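Local coordinates for protein putative peptidyl-arginine deiminase (Chlorobium tepidum, PDB 1XKN) that probably acts as a hydrolase of the agmatine or peptidyl-arginine deiminase type, converting a guanidinium group to a ureido group with release of ammonia, at residues M153-G157 and G158-V162; P182-K186 and A187-A191. All coordinates share one frame; numbering follows the deposited sequence.

Contact 1: residues M153-G157 and G158-V162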
HETATM    1  N   MSE A 153      -3.356  -2.214  18.250  1.00  4.93           N
HETATM    2  CA  MSE A 153      -3.532  -3.445  17.478  1.00  4.49           C
HETATM    3  C   MSE A 153      -2.591  -3.465  16.278  1.00  4.03           C
HETATM    4  O   MSE A 153      -2.384  -2.439  15.629  1.00  3.53           O
HETATM    5  CB  MSE A 153      -4.985  -3.551  16.990  1.00  4.31           C
HETATM    6  CG  MSE A 153      -5.294  -4.810  16.183  1.00  4.86           C
HETATM    7 SE   MSE A 153      -7.115  -4.871  15.497  1.00 10.95          SE
HETATM    8  CE  MSE A 153      -6.727  -4.583  13.620  1.00  8.35           C
ATOM      9  N   VAL A 154      -2.018  -4.629  15.988  1.00  4.13           N
ATOM     10  CA  VAL A 154      -1.116  -4.762  14.851  1.00  4.38           C
ATOM     11  C   VAL A 154      -1.925  -4.778  13.559  1.00  3.14           C
ATOM     12  O   VAL A 154      -2.885  -5.538  13.425  1.00  3.99           O
ATOM     13  CB  VAL A 154      -0.290  -6.070  14.936  1.00  4.55           C
ATOM     14  CG1 VAL A 154       0.527  -6.268  13.658  1.00  6.01           C
ATOM     15  CG2 VAL A 154       0.632  -6.021  16.147  1.00  6.42           C
ATOM     16  N   LEU A 155      -1.538  -3.923  12.619  1.00  3.54           N
ATOM     17  CA  LEU A 155      -2.212  -3.845  11.329  1.00  2.80           C
ATOM     18  C   LEU A 155      -1.299  -3.176  10.315  1.00  2.87           C
ATOM     19  O   LEU A 155      -0.724  -2.121  10.588  1.00  4.55           O
ATOM     20  CB  LEU A 155      -3.513  -3.039  11.433  1.00  3.09           C
ATOM     21  CG  LEU A 155      -4.340  -2.997  10.144  1.00  3.96           C
ATOM     22  CD1 LEU A 155      -4.919  -4.383   9.879  1.00  5.94           C
ATOM     23  CD2 LEU A 155      -5.461  -1.969  10.261  1.00  4.28           C
ATOM     24  N   GLU A 156      -1.158  -3.804   9.153  1.00  3.69           N
ATOM     25  CA  GLU A 156      -0.342  -3.251   8.082  1.00  3.95           C
ATOM     26  C   GLU A 156      -1.289  -2.674   7.040  1.00  3.55           C
ATOM     27  O   GLU A 156      -2.330  -3.261   6.746  1.00  3.67           O
ATOM     28  CB  GLU A 156       0.517  -4.332   7.422  1.00  5.84           C
ATOM     29  CG  GLU A 156       1.539  -4.977   8.338  1.00  6.18           C
ATOM     30  CD  GLU A 156       1.143  -6.375   8.756  1.00  6.89           C
ATOM     31  OE1 GLU A 156       1.382  -6.732   9.929  1.00  7.93           O
ATOM     32  OE2 GLU A 156       0.612  -7.124   7.906  1.00  8.19           O
ATOM     33  N   GLY A 157      -0.924  -1.531   6.473  1.00  4.13           N
ATOM     34  CA  GLY A 157      -1.766  -0.919   5.464  1.00  4.17           C
ATOM     35  C   GLY A 157      -1.953  -1.806   4.246  1.00  4.40           C
ATOM     36  O   GLY A 157      -2.984  -1.739   3.575  1.00  6.10           O
ATOM     37  N   GLY A 158      -0.960  -2.640   3.958  1.00  4.50           N
ATOM     38  CA  GLY A 158      -1.044  -3.516   2.804  1.00  5.00           C
ATOM     39  C   GLY A 158      -1.979  -4.695   3.005  1.00  4.62           C
ATOM     40  O   GLY A 158      -2.281  -5.424   2.054  1.00  4.28           O
ATOM     41  N   ALA A 159      -2.446  -4.880   4.236  1.00  4.03           N
ATOM     42  CA  ALA A 159      -3.345  -5.982   4.558  1.00  3.34           C
ATOM     43  C   ALA A 159      -4.817  -5.608   4.426  1.00  3.81           C
ATOM     44  O   ALA A 159      -5.698  -6.461   4.558  1.00  3.72           O
ATOM     45  CB  ALA A 159      -3.062  -6.486   5.970  1.00  3.08           C
ATOM     46  N   ILE A 160      -5.086  -4.335   4.159  1.00  2.99           N
ATOM     47  CA  ILE A 160      -6.463  -3.872   4.006  1.00  3.75           C
ATOM     48  C   ILE A 160      -6.596  -3.004   2.756  1.00  3.47           C
ATOM     49  O   ILE A 160      -5.606  -2.488   2.242  1.00  4.75           O
ATOM     50  CB  ILE A 160      -6.932  -3.040   5.233  1.00  3.72           C
ATOM     51  CG1 ILE A 160      -6.039  -1.811   5.406  1.00  5.81           C
ATOM     52  CG2 ILE A 160      -6.902  -3.901   6.490  1.00  4.73           C
ATOM     53  CD1 ILE A 160      -6.568  -0.804   6.412  1.00  6.39           C
ATOM     54  N   ASP A 161      -7.820  -2.864   2.258  1.00  3.69           N
ATOM     55  CA  ASP A 161      -8.095  -2.043   1.084  1.00  3.38           C
ATOM     56  C   ASP A 161      -9.546  -1.590   1.196  1.00  3.40           C
ATOM     57  O   ASP A 161     -10.450  -2.416   1.300  1.00  3.23           O
ATOM     58  CB  ASP A 161      -7.872  -2.850  -0.198  1.00  4.54           C
ATOM     59  CG  ASP A 161      -7.952  -1.994  -1.449  1.00  7.58           C
ATOM     60  OD1 ASP A 161      -9.064  -1.825  -1.987  1.00 10.83           O
ATOM     61  OD2 ASP A 161      -6.900  -1.477  -1.879  1.00  9.48           O
ATOM     62  N   VAL A 162      -9.767  -0.279   1.188  1.00  3.13           N
ATOM     63  CA  VAL A 162     -11.119   0.258   1.336  1.00  3.39           C
ATOM     64  C   VAL A 162     -11.710   0.864   0.065  1.00  3.10           C
ATOM     65  O   VAL A 162     -10.979   1.302  -0.823  1.00  4.82           O
ATOM     66  CB  VAL A 162     -11.164   1.325   2.460  1.00  2.81           C
ATOM     67  CG1 VAL A 162     -10.654   0.725   3.761  1.00  3.83           C
ATOM     68  CG2 VAL A 162     -10.319   2.538   2.071  1.00  5.83           C
TER
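Glu156 and Ala159 are joined through their backbones, where the chain coils into a short 3-10 turn before strand 160-162. Ala159 N donates to Glu156 O at 3.0 Å with an N-H...O angle of 156°. The donor stands well above the carbonyl plane, 59° out of it, and away from the lone-pair directions. One residue on, Ile160 N reaches Gly157 O at 3.4 Å, a weak bond that repeats the same three-residue spacing. Gly157 and Gly158 both have helical backbone angles and bring no side chain to this tight turn. The Gly158 amide also donates to the carboxylate of Asp97.

The apolar contact lies between Leu155 and Ile160, whose side chains cross at about a right angle. Leu155 has CG anti to its backbone N (chi1 -176°), and its two methyls divide the work: CD1 lies 4.0 Å from Ile160 CG2, while CD2 meets Ile160 CD1 at 4.2 Å. Ile160 CG1, for its part, packs 3.6 Å from Gly157 O. Branched aliphatic residues suit this buried place, since Leu193 and Leu197 of helix 186-197 cover them as well.

Polar work falls to Glu156. Its bent chain carries the carboxylate to Arg180, a salt bridge through OE1, and to His217, a hydrogen bond through OE2; between them these partners occupy both oxygens. The Ala159 methyl touches His217 too, and a small residue fits there.

A glutamate followed by two glycines in a tight 3-10 turn, gathered with Asp97 and His217, is consistent with the polar centre of the pentein fold; as in related guanidino-group-modifying enzymes, such residues probably line the substrate pocket.

Contact 2: residues P182-K186 and A187-A191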
ATOM      1  N   PRO A 182      -2.217 -12.157  18.661  1.00  5.78           N
ATOM      2  CA  PRO A 182      -2.483 -13.398  19.394  1.00  6.12           C
ATOM      3  C   PRO A 182      -3.716 -13.392  20.295  1.00  6.15           C
ATOM      4  O   PRO A 182      -4.482 -14.354  20.315  1.00  6.19           O
ATOM      5  CB  PRO A 182      -1.204 -13.602  20.203  1.00  8.19           C
ATOM      6  CG  PRO A 182      -0.159 -13.016  19.335  1.00  8.57           C
ATOM      7  CD  PRO A 182      -0.809 -11.752  18.814  1.00  6.86           C
ATOM      8  N   SER A 183      -3.913 -12.309  21.037  1.00  6.01           N
ATOM      9  CA  SER A 183      -5.035 -12.240  21.963  1.00  6.80           C
ATOM     10  C   SER A 183      -6.390 -11.893  21.360  1.00  6.82           C
ATOM     11  O   SER A 183      -7.416 -12.044  22.021  1.00  7.70           O
ATOM     12  CB  SER A 183      -4.725 -11.246  23.084  1.00  8.91           C
ATOM     13  OG  SER A 183      -4.737  -9.914  22.597  1.00 10.08           O
ATOM     14  N   LEU A 184      -6.405 -11.447  20.107  1.00  6.71           N
ATOM     15  CA  LEU A 184      -7.656 -11.053  19.468  1.00  5.48           C
ATOM     16  C   LEU A 184      -8.282 -12.069  18.530  1.00  6.20           C
ATOM     17  O   LEU A 184      -7.589 -12.839  17.866  1.00  8.72           O
ATOM     18  CB  LEU A 184      -7.462  -9.753  18.688  1.00  5.40           C
ATOM     19  CG  LEU A 184      -6.928  -8.538  19.443  1.00  5.73           C
ATOM     20  CD1 LEU A 184      -6.891  -7.353  18.498  1.00  4.25           C
ATOM     21  CD2 LEU A 184      -7.809  -8.240  20.645  1.00  7.08           C
ATOM     22  N   GLY A 185      -9.611 -12.038  18.472  1.00  5.59           N
ATOM     23  CA  GLY A 185     -10.348 -12.919  17.591  1.00  5.68           C
ATOM     24  C   GLY A 185     -10.952 -12.095  16.468  1.00  5.76           C
ATOM     25  O   GLY A 185     -10.823 -10.869  16.455  1.00  7.14           O
ATOM     26  N   LYS A 186     -11.622 -12.759  15.533  1.00  6.00           N
ATOM     27  CA  LYS A 186     -12.232 -12.084  14.391  1.00  4.92           C
ATOM     28  C   LYS A 186     -13.202 -10.966  14.776  1.00  6.09           C
ATOM     29  O   LYS A 186     -13.166  -9.884  14.195  1.00  4.21           O
ATOM     30  CB  LYS A 186     -12.947 -13.112  13.511  1.00  6.03           C
ATOM     31  CG  LYS A 186     -13.475 -12.559  12.203  1.00  7.14           C
ATOM     32  CD  LYS A 186     -14.058 -13.663  11.339  1.00 10.35           C
ATOM     33  CE  LYS A 186     -14.531 -13.120  10.004  1.00 12.21           C
ATOM     34  NZ  LYS A 186     -15.042 -14.207   9.122  1.00 15.06           N
ATOM     35  N   ALA A 187     -14.069 -11.223  15.752  1.00  5.89           N
ATOM     36  CA  ALA A 187     -15.037 -10.217  16.178  1.00  7.35           C
ATOM     37  C   ALA A 187     -14.349  -8.952  16.691  1.00  7.10           C
ATOM     38  O   ALA A 187     -14.724  -7.836  16.320  1.00  8.09           O
ATOM     39  CB  ALA A 187     -15.950 -10.790  17.254  1.00  7.43           C
ATOM     40  N   GLU A 188     -13.345  -9.133  17.545  1.00  7.30           N
ATOM     41  CA  GLU A 188     -12.601  -8.013  18.116  1.00  7.22           C
ATOM     42  C   GLU A 188     -11.875  -7.218  17.035  1.00  6.78           C
ATOM     43  O   GLU A 188     -11.846  -5.983  17.069  1.00  6.09           O
ATOM     44  CB  GLU A 188     -11.598  -8.530  19.154  1.00  8.53           C
ATOM     45  CG  GLU A 188     -12.260  -9.050  20.432  1.00  9.78           C
ATOM     46  CD  GLU A 188     -11.323  -9.877  21.295  1.00 12.34           C
ATOM     47  OE1 GLU A 188     -10.845 -10.927  20.817  1.00 13.18           O
ATOM     48  OE2 GLU A 188     -11.071  -9.484  22.453  1.00 15.99           O
ATOM     49  N   ILE A 189     -11.287  -7.927  16.076  1.00  5.74           N
ATOM     50  CA  ILE A 189     -10.573  -7.279  14.985  1.00  4.39           C
ATOM     51  C   ILE A 189     -11.542  -6.431  14.165  1.00  5.00           C
ATOM     52  O   ILE A 189     -11.256  -5.270  13.874  1.00  3.92           O
ATOM     53  CB  ILE A 189      -9.864  -8.331  14.106  1.00  3.84           C
ATOM     54  CG1 ILE A 189      -8.712  -8.940  14.906  1.00  5.74           C
ATOM     55  CG2 ILE A 189      -9.345  -7.695  12.818  1.00  4.69           C
ATOM     56  CD1 ILE A 189      -8.083 -10.162  14.275  1.00  6.78           C
ATOM     57  N   GLU A 190     -12.692  -6.994  13.806  1.00  3.76           N
ATOM     58  CA  GLU A 190     -13.669  -6.221  13.045  1.00  5.17           C
ATOM     59  C   GLU A 190     -14.124  -5.010  13.853  1.00  5.43           C
ATOM     60  O   GLU A 190     -14.299  -3.925  13.305  1.00  4.49           O
ATOM     61  CB  GLU A 190     -14.883  -7.073  12.670  1.00  6.03           C
ATOM     62  CG  GLU A 190     -14.637  -7.966  11.466  1.00  6.49           C
ATOM     63  CD  GLU A 190     -15.921  -8.458  10.830  1.00  9.23           C
ATOM     64  OE1 GLU A 190     -16.953  -7.757  10.938  1.00 11.66           O
ATOM     65  OE2 GLU A 190     -15.893  -9.529  10.190  1.00  9.27           O
ATOM     66  N   ALA A 191     -14.311  -5.190  15.157  1.00  5.71           N
ATOM     67  CA  ALA A 191     -14.743  -4.085  16.001  1.00  5.11           C
ATOM     68  C   ALA A 191     -13.749  -2.932  15.915  1.00  5.09           C
ATOM     69  O   ALA A 191     -14.144  -1.772  15.798  1.00  6.29           O
ATOM     70  CB  ALA A 191     -14.897  -4.544  17.449  1.00  4.02           C
TER
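Glu188 turns back toward Gly185 because its CG stands anti to the carbonyl carbon (chi1 -70°) and the chain then runs extended, carrying the carboxylate to the start of the helix. There OE1 accepts Gly185 N at 2.9 Å, met on the anti side and 25° out of the carboxylate plane. Gly185 is the N-cap; glycine offers no side chain for capping, so the glutamate three residues later supplies the partner for its amide. A negative carboxylate here would probably also be favoured by the positive end of the helix dipole.

Leu184, just before the cap, folds over the first turn. Its CB packs 4.1 Å from Ile189 CG1, and its CD2 methyl lies over the Glu188 carboxylate carbon CD at 3.9 Å. Regular helix bonding begins at once: Ile189 N to Gly185 O and Glu190 N to Lys186 O, both 3.0 Å.

Lys186 and Glu190, one turn apart, lie side by side and point the same way. Lys186 NZ and Glu190 OE2 remain 4.9 Å apart, too far to pair; both instead turn to Trp204, the lysine by a cation-pi contact and the glutamate through a hydrogen bond from the indole NH, while Glu190 also bridges to Arg194.

The Glu188-to-Gly185 bond is one half of a capping box, and the Leu184-Ile189 pair is the hydrophobic staple that often accompanies it at a helix N terminus.

How the contacts relate
Going from the N terminus, strand 148-152 ends one sheet, and contact 1 turns the chain into strand 160-162 of another. Strand 167-171 comes back antiparallel to it, helix 172-175 follows, and contact 2 then starts helix 186-197, which leads to strand 201-205, parallel to 167-171: a beta-alpha-beta crossover. The two contacts stand in series, each a local turn, neither nesting nor crossing. They meet through Met153, a selenomethionine, whose CG lies 3.8 Å from Leu184 CD1 and whose CE lies 4.1 Å from Ile189 CG2. The corner between the sheets is thus packed against the start of the crossover helix.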